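Probable TonB-dependent receptor (Pseudomonas aeruginosa, PDB 4K3F) probably binds methionine in the periplasm as a lipoprotein of the NlpA family, and here holds selenomethionine enclosed between two lobes. Local coordinates at residues 12-17 with 81-86; 38-43 with 171-176; 57-62 with 194-199. All blocks are in the same frame, centred on the assembly; numbering follows the deposited sequence.

All three contacts border the selenomethionine between the two lobes, and each joins parts of the chain distant in sequence. The first segments, 12-17, 38-43 and 57-62, come in that order, and their partners 81-86, 171-176 and 194-199 follow in the same order, so all three connections interlace. Their centres lie about 9 Å (1 and 2), 11 Å (1 and 3) and 12 Å (2 and 3) apart. Interactions 1 and 3 share the six-stranded sheet, where strands 75-82 and 198-202 are neighbours. Interaction 2 reaches across the cleft to helix 172-177, which follows a strand of the five-stranded sheet, so residues of both lobes touch the ligand, as expected for a ligand-bound periplasmic binding protein.

Interaction 1: 12-17 with 81-86; sequences VPHAEI and HIEPLG. With MSE (selenomethionine), chain B.
Pro13, which follows a cis peptide bond near the start of helix 11-26, meets Glu83 tip to tip, its CD 3.4 Å from Glu83 OE2. The next ring atom, CG, rests against His81 NE2. His14 swings its ring toward the same two residues, CG standing anti to the carbonyl carbon (chi1 -51°). Its CE1 comes to 3.0 Å from Glu83 OE2, a close carbon-oxygen approach, whereas the polar NE2 is hydrogen-bonded to Asn198. The rings of His14 and His81 meet obliquely, with planes 58° apart and His14 NE2 3.5 Å from His81 CE1. One turn further on, Ile17 donates its backbone N to Pro13 O and lays CD1 against His81, 3.8 Å from ND1.

The histidine so packed by the helix acts on the carboxylate beyond it. His81 NE2 donates to Glu83 OE2 at 2.8 Å, in the plane of its own ring and onto the anti lone pair of the oxygen. This bond helps fix the rotation of the carboxylate, whose other oxygen, OE1, accepts from the selenomethionine N at 2.6 Å. A negative charge on Glu83 would favour an ammonium group there. His81 is thus a second-shell residue positioning a first-shell acid, in a site for the amino group of an amino acid, set where the chain leaves strand 75-82 in the cleft of a two-lobed periplasmic binding protein.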
loop_
_atom_site.group_PDB
_atom_site.type_symbol
_atom_site.label_atom_id
_atom_site.label_comp_id
_atom_site.label_asym_id
_atom_site.label_seq_id
_atom_site.Cartn_x
_atom_site.Cartn_y
_atom_site.Cartn_z
ATOM N N VAL A 12 -4.557 -5.414 -7.554
ATOM C CA VAL A 12 -4.093 -6.549 -6.753
ATOM C C VAL A 12 -3.404 -6.015 -5.506
ATOM O O VAL A 12 -2.454 -5.258 -5.622
ATOM C CB VAL A 12 -3.091 -7.473 -7.521
ATOM C CG1 VAL A 12 -2.663 -8.653 -6.663
ATOM C CG2 VAL A 12 -3.661 -7.979 -8.834
ATOM N N PRO A 13 -3.858 -6.416 -4.315
ATOM C CA PRO A 13 -4.938 -7.340 -3.993
ATOM C C PRO A 13 -6.333 -6.753 -3.962
ATOM O O PRO A 13 -7.300 -7.513 -3.886
ATOM C CB PRO A 13 -4.558 -7.812 -2.581
ATOM C CG PRO A 13 -3.952 -6.609 -1.970
ATOM C CD PRO A 13 -3.096 -6.047 -3.093
ATOM N N HIS A 14 -6.454 -5.416 -4.018
ATOM C CA HIS A 14 -7.688 -4.768 -3.590
ATOM C C HIS A 14 -8.911 -5.143 -4.406
ATOM O O HIS A 14 -9.939 -5.508 -3.858
ATOM C CB HIS A 14 -7.499 -3.244 -3.541
ATOM C CG HIS A 14 -6.294 -2.840 -2.761
ATOM N ND1 HIS A 14 -5.007 -3.077 -3.200
ATOM C CD2 HIS A 14 -6.181 -2.289 -1.536
ATOM C CE1 HIS A 14 -4.154 -2.662 -2.279
ATOM N NE2 HIS A 14 -4.840 -2.174 -1.259
ATOM N N ALA A 15 -8.807 -5.072 -5.724
ATOM C CA ALA A 15 -9.965 -5.380 -6.565
ATOM C C ALA A 15 -10.291 -6.884 -6.531
ATOM O O ALA A 15 -11.452 -7.289 -6.624
ATOM C CB ALA A 15 -9.754 -4.877 -7.991
ATOM N N GLU A 16 -9.272 -7.713 -6.314
ATOM C CA GLU A 16 -9.495 -9.157 -6.172
ATOM C C GLU A 16 -10.317 -9.401 -4.890
ATOM O O GLU A 16 -11.284 -10.143 -4.897
ATOM C CB GLU A 16 -8.169 -9.913 -6.132
ATOM C CG GLU A 16 -7.329 -9.736 -7.391
ATOM C CD GLU A 16 -6.131 -10.690 -7.481
ATOM O OE1 GLU A 16 -5.483 -10.966 -6.465
ATOM O OE2 GLU A 16 -5.801 -11.104 -8.600
ATOM N N ILE A 17 -9.889 -8.803 -3.787
ATOM C CA ILE A 17 -10.634 -8.915 -2.533
ATOM C C ILE A 17 -12.078 -8.480 -2.701
ATOM O O ILE A 17 -13.012 -9.156 -2.245
ATOM C CB ILE A 17 -9.937 -8.077 -1.432
ATOM C CG1 ILE A 17 -8.607 -8.740 -1.045
ATOM C CG2 ILE A 17 -10.846 -7.895 -0.211
ATOM C CD1 ILE A 17 -7.681 -7.841 -0.225
ATOM N N HIS A 81 -6.111 -5.048 5.539
ATOM C CA HIS A 81 -4.930 -5.869 5.416
ATOM C C HIS A 81 -3.673 -5.041 5.443
ATOM O O HIS A 81 -3.725 -3.811 5.311
ATOM C CB HIS A 81 -4.957 -6.698 4.119
ATOM C CG HIS A 81 -4.780 -5.885 2.878
ATOM N ND1 HIS A 81 -5.819 -5.424 2.105
ATOM C CD2 HIS A 81 -3.651 -5.445 2.272
ATOM C CE1 HIS A 81 -5.342 -4.741 1.084
ATOM N NE2 HIS A 81 -4.026 -4.736 1.167
ATOM N N ILE A 82 -2.556 -5.729 5.624
ATOM C CA ILE A 82 -1.239 -5.082 5.580
ATOM C C ILE A 82 -0.473 -5.732 4.449
ATOM O O ILE A 82 -0.638 -6.942 4.191
ATOM C CB ILE A 82 -0.449 -5.251 6.922
ATOM C CG1 ILE A 82 -1.293 -4.781 8.108
ATOM C CG2 ILE A 82 0.840 -4.459 6.916
ATOM C CD1 ILE A 82 -1.657 -5.914 9.041
ATOM N N GLU A 83 0.365 -4.954 3.778
ATOM C CA GLU A 83 1.226 -5.438 2.677
ATOM C C GLU A 83 2.662 -5.139 3.038
ATOM O O GLU A 83 3.191 -4.119 2.628
ATOM C CB GLU A 83 0.919 -4.685 1.372
ATOM C CG GLU A 83 -0.446 -4.930 0.818
ATOM C CD GLU A 83 -0.813 -4.035 -0.368
ATOM O OE1 GLU A 83 0.065 -3.394 -1.035
ATOM O OE2 GLU A 83 -2.004 -3.966 -0.614
ATOM N N PRO A 84 3.310 -6.011 3.820
ATOM C CA PRO A 84 4.680 -5.682 4.226
ATOM C C PRO A 84 5.578 -5.345 3.036
ATOM O O PRO A 84 5.660 -6.103 2.058
ATOM C CB PRO A 84 5.129 -6.931 4.961
ATOM C CG PRO A 84 3.859 -7.441 5.551
ATOM C CD PRO A 84 2.809 -7.210 4.471
ATOM N N LEU A 85 6.214 -4.189 3.107
ATOM C CA LEU A 85 7.001 -3.673 1.975
ATOM C C LEU A 85 8.354 -4.367 1.925
ATOM O O LEU A 85 9.055 -4.453 2.954
ATOM C CB LEU A 85 7.188 -2.180 2.146
ATOM C CG LEU A 85 7.802 -1.571 0.882
ATOM C CD1 LEU A 85 6.937 -0.453 0.395
ATOM C CD2 LEU A 85 9.181 -1.151 1.247
ATOM N N GLY A 86 8.723 -4.821 0.726
ATOM C CA GLY A 86 9.982 -5.451 0.481
ATOM C C GLY A 86 10.963 -4.634 -0.346
ATOM O O GLY A 86 10.583 -3.736 -1.127
HETATM N N MSE B 300 -1.109 -1.063 -1.102
HETATM C CA MSE B 300 -0.058 -0.034 -0.856
HETATM C C MSE B 300 0.740 -0.502 0.356
HETATM O O MSE B 300 0.147 -0.956 1.340
HETATM O OXT MSE B 300 1.973 -0.413 0.360
HETATM C CB MSE B 300 -0.663 1.358 -0.607
HETATM C CG MSE B 300 0.391 2.417 -0.388
HETATM SE SE MSE B 300 -0.450 4.124 0.101
HETATM C CE MSE B 300 -1.298 4.543 -1.534
#

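Interaction 2: 38-43 with 171-176; sequences TDYVQP and NTNYAL. With MSE (selenomethionine), chain B.
Tyr40 OH donates to Asn173 OD1 at 2.6 Å, tip to tip, in the plane of the amide and onto a lone pair; the same oxygen is met, weakly, by the selenomethionine N. Tyr174 OH gives its proton to Thr38 O at 2.7 Å, tilted 22° from the carbonyl plane, and accepts from a water that is more weakly held by Tyr40 N. Asn171 ND2 donates to the selenomethionine OXT at 2.9 Å in a nearly straight bond (169°).

The two phenols slide past each other in opposite directions, planes 37° apart, and Tyr40 CZ approaches Tyr174 CE2 to 3.4 Å. On one face of the Tyr40 ring the selenomethionine CE sits 3.4 Å above the centre; Tyr174 OH lies over the other toward the rim. Asn173 ND2 stands over the centre of the Tyr174 ring.

Just ahead of helix 42-48, Asp39 OD2 accepts from Val41 N, an Asx turn, and from Gln42 N, an Asx motif. Tyr40 O is hydrogen-bonded to Tyr62 OH of helix 60-70, and the Tyr40 ring leans on Phe57 of strand 54-59, while helix 172-177 sets Asn173 against Pro13 of helix 11-26.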
loop_
_atom_site.group_PDB
_atom_site.type_symbol
_atom_site.label_atom_id
_atom_site.label_comp_id
_atom_site.label_asym_id
_atom_site.label_seq_id
_atom_site.Cartn_x
_atom_site.Cartn_y
_atom_site.Cartn_z
ATOM N N THR A 38 -4.903 2.213 -11.730
ATOM C CA THR A 38 -3.553 1.725 -11.557
ATOM C C THR A 38 -2.665 2.629 -10.673
ATOM O O THR A 38 -1.523 2.269 -10.364
ATOM C CB THR A 38 -2.868 1.563 -12.911
ATOM O OG1 THR A 38 -2.809 2.845 -13.544
ATOM C CG2 THR A 38 -3.632 0.586 -13.762
ATOM N N ASP A 39 -3.169 3.808 -10.299
ATOM C CA ASP A 39 -2.372 4.826 -9.635
ATOM C C ASP A 39 -2.877 5.162 -8.224
ATOM O O ASP A 39 -3.941 4.701 -7.807
ATOM C CB ASP A 39 -2.391 6.110 -10.467
ATOM C CG ASP A 39 -3.734 6.823 -10.391
ATOM O OD1 ASP A 39 -4.776 6.215 -10.762
ATOM O OD2 ASP A 39 -3.733 7.973 -9.894
ATOM N N TYR A 40 -2.093 5.974 -7.526
ATOM C CA TYR A 40 -2.349 6.304 -6.152
ATOM C C TYR A 40 -3.031 7.672 -5.949
ATOM O O TYR A 40 -3.204 8.114 -4.824
ATOM C CB TYR A 40 -1.031 6.291 -5.400
ATOM C CG TYR A 40 -0.426 4.953 -5.003
ATOM C CD1 TYR A 40 -1.104 3.746 -5.128
ATOM C CD2 TYR A 40 0.865 4.931 -4.457
ATOM C CE1 TYR A 40 -0.518 2.546 -4.699
ATOM C CE2 TYR A 40 1.425 3.767 -4.006
ATOM C CZ TYR A 40 0.755 2.559 -4.125
ATOM O OH TYR A 40 1.378 1.397 -3.665
ATOM N N VAL A 41 -3.464 8.306 -7.029
ATOM C CA VAL A 41 -4.072 9.650 -6.937
ATOM C C VAL A 41 -5.534 9.623 -7.315
ATOM O O VAL A 41 -6.417 10.004 -6.521
ATOM C CB VAL A 41 -3.278 10.682 -7.784
ATOM C CG1 VAL A 41 -3.948 12.061 -7.787
ATOM C CG2 VAL A 41 -1.852 10.795 -7.250
ATOM N N GLN A 42 -5.817 9.123 -8.518
ATOM C CA GLN A 42 -7.186 9.184 -9.034
ATOM C C GLN A 42 -8.253 8.512 -8.154
ATOM O O GLN A 42 -9.387 9.024 -8.100
ATOM C CB GLN A 42 -7.272 8.696 -10.502
ATOM C CG GLN A 42 -6.452 9.550 -11.499
ATOM C CD GLN A 42 -6.684 11.069 -11.357
ATOM O OE1 GLN A 42 -5.736 11.844 -11.190
ATOM N NE2 GLN A 42 -7.925 11.484 -11.397
ATOM N N PRO A 43 -7.941 7.400 -7.464
ATOM C CA PRO A 43 -8.996 6.834 -6.586
ATOM C C PRO A 43 -9.506 7.834 -5.536
ATOM O O PRO A 43 -10.715 7.818 -5.209
ATOM C CB PRO A 43 -8.342 5.556 -5.989
ATOM C CG PRO A 43 -7.301 5.204 -7.008
ATOM C CD PRO A 43 -6.754 6.521 -7.510
ATOM N N ASN A 171 6.193 -1.054 -3.296
ATOM C CA ASN A 171 4.915 -1.329 -2.658
ATOM C C ASN A 171 4.399 -2.667 -3.145
ATOM O O ASN A 171 4.430 -2.994 -4.357
ATOM C CB ASN A 171 3.883 -0.251 -2.960
ATOM C CG ASN A 171 4.257 1.085 -2.361
ATOM O OD1 ASN A 171 4.971 1.904 -2.990
ATOM N ND2 ASN A 171 3.836 1.306 -1.138
ATOM N N THR A 172 3.862 -3.436 -2.212
ATOM C CA THR A 172 3.506 -4.838 -2.530
ATOM C C THR A 172 2.426 -4.963 -3.627
ATOM O O THR A 172 2.457 -5.876 -4.466
ATOM C CB THR A 172 3.106 -5.543 -1.229
ATOM O OG1 THR A 172 4.274 -5.612 -0.415
ATOM C CG2 THR A 172 2.553 -6.932 -1.492
ATOM N N ASN A 173 1.429 -4.065 -3.642
ATOM C CA ASN A 173 0.423 -4.117 -4.691
ATOM C C ASN A 173 1.038 -4.082 -6.079
ATOM O O ASN A 173 0.670 -4.890 -6.939
ATOM C CB ASN A 173 -0.653 -3.044 -4.545
ATOM C CG ASN A 173 -0.153 -1.652 -4.851
ATOM O OD1 ASN A 173 0.594 -1.049 -4.081
ATOM N ND2 ASN A 173 -0.551 -1.139 -5.996
ATOM N N TYR A 174 2.059 -3.232 -6.242
ATOM C CA TYR A 174 2.778 -3.143 -7.481
ATOM C C TYR A 174 3.748 -4.324 -7.679
ATOM O O TYR A 174 3.867 -4.831 -8.780
ATOM C CB TYR A 174 3.512 -1.815 -7.624
ATOM C CG TYR A 174 2.586 -0.630 -7.793
ATOM C CD1 TYR A 174 1.585 -0.633 -8.761
ATOM C CD2 TYR A 174 2.704 0.475 -6.992
ATOM C CE1 TYR A 174 0.726 0.423 -8.933
ATOM C CE2 TYR A 174 1.874 1.568 -7.148
ATOM C CZ TYR A 174 0.851 1.546 -8.081
ATOM O OH TYR A 174 0.047 2.646 -8.245
ATOM N N ALA A 175 4.412 -4.762 -6.616
ATOM C CA ALA A 175 5.273 -5.928 -6.701
ATOM C C ALA A 175 4.533 -7.199 -7.180
ATOM O O ALA A 175 5.026 -7.907 -8.041
ATOM C CB ALA A 175 5.935 -6.164 -5.373
ATOM N N LEU A 176 3.352 -7.451 -6.613
ATOM C CA LEU A 176 2.541 -8.612 -6.945
ATOM C C LEU A 176 2.077 -8.502 -8.389
ATOM O O LEU A 176 2.058 -9.477 -9.083
ATOM C CB LEU A 176 1.349 -8.710 -6.006
ATOM C CG LEU A 176 1.625 -9.090 -4.551
ATOM C CD1 LEU A 176 0.359 -9.003 -3.714
ATOM C CD2 LEU A 176 2.237 -10.476 -4.469
HETATM N N MSE B 300 -1.109 -1.063 -1.102
HETATM C CA MSE B 300 -0.058 -0.034 -0.856
HETATM C C MSE B 300 0.740 -0.502 0.356
HETATM O O MSE B 300 0.147 -0.956 1.340
HETATM O OXT MSE B 300 1.973 -0.413 0.360
HETATM C CB MSE B 300 -0.663 1.358 -0.607
HETATM C CG MSE B 300 0.391 2.417 -0.388
HETATM SE SE MSE B 300 -0.450 4.124 0.101
HETATM C CE MSE B 300 -1.298 4.543 -1.534
HETATM O O HOH W 1 0.670 5.403 -8.579
#

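Interaction 3: 57-62 with 194-199; sequences FQHQPY and SPYVNI. With MSE (selenomethionine), chain B.
The adjoining antiparallel strands 54-59 and 198-202 of the six-stranded sheet meet beside the selenomethionine pocket, where a backbone bond links them: Ile199 N donates to Gln58 O at 2.9 Å, nearly along the C=O axis. The same oxygen also receives a CA-H...O contact from Asn198 CA, at 3.2 Å.

His59 puts its ring between protein and ligand. The edge of Tyr196 comes against one face, CD1 lying 3.6 Å above the ring centre, in an edge-to-face pair with planes 59° apart. Over the opposite face the selenium stands 3.4 Å above the plane, toward the rim. Both ring nitrogens are used: ND1 caps the following helix by accepting from Tyr62 N at 3.2 Å, and NE2 is hydrogen-bonded to Asn112. With its ring so fixed, His59 offers the selenium a flat wall, and Tyr62 adds another, its face centred beneath the selenomethionine CE.

Asn198 takes hold of the polar end instead. Its OD1 accepts from the ligand N at 2.9 Å, and its ND2 donates to the ligand O at 2.8 Å, so a single amide reads both the amino and the carboxylate group. The bond from His14 NE2 ends on the same OD1, which helps to orient the amide.

Farther out, Pro61 CG packs on Tyr196 CE1, 4.1 Å away, and a water bridges Gln60 N to Pro195 O and Val197 O. Helix 110-122 closes over His59 and Tyr62 through Thr111, Arg115 of that helix makes a cation-pi contact with Tyr196, and strand 75-82 borders Asn198 with His81.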
loop_
_atom_site.group_PDB
_atom_site.type_symbol
_atom_site.label_atom_id
_atom_site.label_comp_id
_atom_site.label_asym_id
_atom_site.label_seq_id
_atom_site.Cartn_x
_atom_site.Cartn_y
_atom_site.Cartn_z
ATOM N N PHE A 57 -7.365 1.206 -1.470
ATOM C CA PHE A 57 -6.022 1.214 -2.102
ATOM C C PHE A 57 -4.904 1.751 -1.237
ATOM O O PHE A 57 -3.783 1.544 -1.587
ATOM C CB PHE A 57 -5.969 1.967 -3.442
ATOM C CG PHE A 57 -5.825 3.465 -3.298
ATOM C CD1 PHE A 57 -6.893 4.243 -2.945
ATOM C CD2 PHE A 57 -4.591 4.068 -3.486
ATOM C CE1 PHE A 57 -6.758 5.649 -2.812
ATOM C CE2 PHE A 57 -4.455 5.435 -3.357
ATOM C CZ PHE A 57 -5.530 6.214 -3.015
ATOM N N GLN A 58 -5.191 2.467 -0.161
ATOM C CA GLN A 58 -4.137 3.256 0.550
ATOM C C GLN A 58 -4.120 2.907 2.022
ATOM O O GLN A 58 -5.053 2.254 2.530
ATOM C CB GLN A 58 -4.388 4.757 0.375
ATOM C CG GLN A 58 -5.544 5.272 1.244
ATOM C CD GLN A 58 -6.112 6.554 0.690
ATOM O OE1 GLN A 58 -5.407 7.556 0.522
ATOM N NE2 GLN A 58 -7.357 6.501 0.298
ATOM N N HIS A 59 -3.056 3.333 2.698
ATOM C CA HIS A 59 -2.981 3.241 4.140
ATOM C C HIS A 59 -3.276 4.618 4.745
ATOM O O HIS A 59 -3.435 5.613 4.054
ATOM C CB HIS A 59 -1.636 2.668 4.619
ATOM C CG HIS A 59 -0.404 3.266 3.958
ATOM N ND1 HIS A 59 -0.063 4.609 4.077
ATOM C CD2 HIS A 59 0.557 2.712 3.187
ATOM C CE1 HIS A 59 1.065 4.839 3.418
ATOM N NE2 HIS A 59 1.472 3.692 2.884
ATOM N N GLN A 60 -3.425 4.657 6.050
ATOM C CA GLN A 60 -3.846 5.893 6.732
ATOM C C GLN A 60 -2.818 6.991 6.637
ATOM O O GLN A 60 -3.184 8.144 6.403
ATOM C CB GLN A 60 -4.270 5.621 8.189
ATOM C CG GLN A 60 -4.936 6.816 8.870
ATOM C CD GLN A 60 -6.424 6.896 8.699
ATOM O OE1 GLN A 60 -7.151 5.897 8.881
ATOM N NE2 GLN A 60 -6.911 8.115 8.422
ATOM N N PRO A 61 -1.514 6.674 6.814
ATOM C CA PRO A 61 -0.576 7.774 6.625
ATOM C C PRO A 61 -0.697 8.458 5.269
ATOM O O PRO A 61 -0.678 9.680 5.186
ATOM C CB PRO A 61 0.773 7.124 6.842
ATOM C CG PRO A 61 0.472 5.985 7.792
ATOM C CD PRO A 61 -0.877 5.475 7.406
ATOM N N TYR A 62 -0.870 7.686 4.234
ATOM C CA TYR A 62 -1.018 8.224 2.872
ATOM C C TYR A 62 -2.276 9.103 2.766
ATOM O O TYR A 62 -2.222 10.222 2.226
ATOM C CB TYR A 62 -1.051 7.078 1.844
ATOM C CG TYR A 62 -1.092 7.590 0.436
ATOM C CD1 TYR A 62 -2.295 7.898 -0.164
ATOM C CD2 TYR A 62 0.096 7.834 -0.294
ATOM C CE1 TYR A 62 -2.347 8.382 -1.442
ATOM C CE2 TYR A 62 0.051 8.328 -1.587
ATOM C CZ TYR A 62 -1.160 8.605 -2.153
ATOM O OH TYR A 62 -1.186 9.135 -3.443
ATOM N N SER A 194 2.516 -2.742 11.758
ATOM C CA SER A 194 3.083 -1.538 11.180
ATOM C C SER A 194 2.041 -0.446 11.119
ATOM O O SER A 194 0.850 -0.690 11.354
ATOM C CB SER A 194 3.629 -1.829 9.770
ATOM O OG SER A 194 2.566 -1.942 8.812
ATOM N N PRO A 195 2.480 0.756 10.734
ATOM C CA PRO A 195 1.507 1.848 10.485
ATOM C C PRO A 195 0.632 1.697 9.242
ATOM O O PRO A 195 -0.154 2.592 8.960
ATOM C CB PRO A 195 2.413 3.098 10.328
ATOM C CG PRO A 195 3.664 2.734 11.065
ATOM C CD PRO A 195 3.862 1.254 10.802
ATOM N N TYR A 196 0.812 0.631 8.465
ATOM C CA TYR A 196 0.389 0.653 7.063
ATOM C C TYR A 196 -0.776 -0.271 6.685
ATOM O O TYR A 196 -0.907 -0.710 5.528
ATOM C CB TYR A 196 1.581 0.448 6.128
ATOM C CG TYR A 196 2.714 1.388 6.449
ATOM C CD1 TYR A 196 2.596 2.767 6.254
ATOM C CD2 TYR A 196 3.877 0.918 7.062
ATOM C CE1 TYR A 196 3.606 3.637 6.571
ATOM C CE2 TYR A 196 4.892 1.800 7.392
ATOM C CZ TYR A 196 4.748 3.146 7.162
ATOM O OH TYR A 196 5.749 3.987 7.506
ATOM N N VAL A 197 -1.692 -0.470 7.618
ATOM C CA VAL A 197 -2.908 -1.174 7.270
ATOM C C VAL A 197 -3.627 -0.430 6.155
ATOM O O VAL A 197 -3.741 0.794 6.176
ATOM C CB VAL A 197 -3.834 -1.311 8.490
ATOM C CG1 VAL A 197 -5.161 -1.922 8.115
ATOM C CG2 VAL A 197 -3.150 -2.107 9.585
ATOM N N ASN A 198 -4.028 -1.171 5.125
ATOM C CA ASN A 198 -4.828 -0.612 4.025
ATOM C C ASN A 198 -6.294 -0.496 4.433
ATOM O O ASN A 198 -6.846 -1.406 5.048
ATOM C CB ASN A 198 -4.686 -1.466 2.761
ATOM C CG ASN A 198 -3.347 -1.217 2.034
ATOM O OD1 ASN A 198 -3.308 -1.149 0.815
ATOM N ND2 ASN A 198 -2.243 -1.004 2.817
ATOM N N ILE A 199 -6.877 0.655 4.127
ATOM C CA ILE A 199 -8.171 1.019 4.622
ATOM C C ILE A 199 -9.173 1.256 3.486
ATOM O O ILE A 199 -8.848 1.784 2.423
ATOM C CB ILE A 199 -8.067 2.310 5.457
ATOM C CG1 ILE A 199 -7.178 3.360 4.752
ATOM C CG2 ILE A 199 -7.436 1.980 6.804
ATOM C CD1 ILE A 199 -7.216 4.740 5.347
HETATM N N MSE B 300 -1.109 -1.063 -1.102
HETATM C CA MSE B 300 -0.058 -0.034 -0.856
HETATM C C MSE B 300 0.740 -0.502 0.356
HETATM O O MSE B 300 0.147 -0.956 1.340
HETATM O OXT MSE B 300 1.973 -0.413 0.360
HETATM C CB MSE B 300 -0.663 1.358 -0.607
HETATM C CG MSE B 300 0.391 2.417 -0.388
HETATM SE SE MSE B 300 -0.450 4.124 0.101
HETATM C CE MSE B 300 -1.298 4.543 -1.534
HETATM O O HOH W 2 -8.222 3.385 0.341
HETATM O O HOH W 3 -2.802 2.579 8.008
#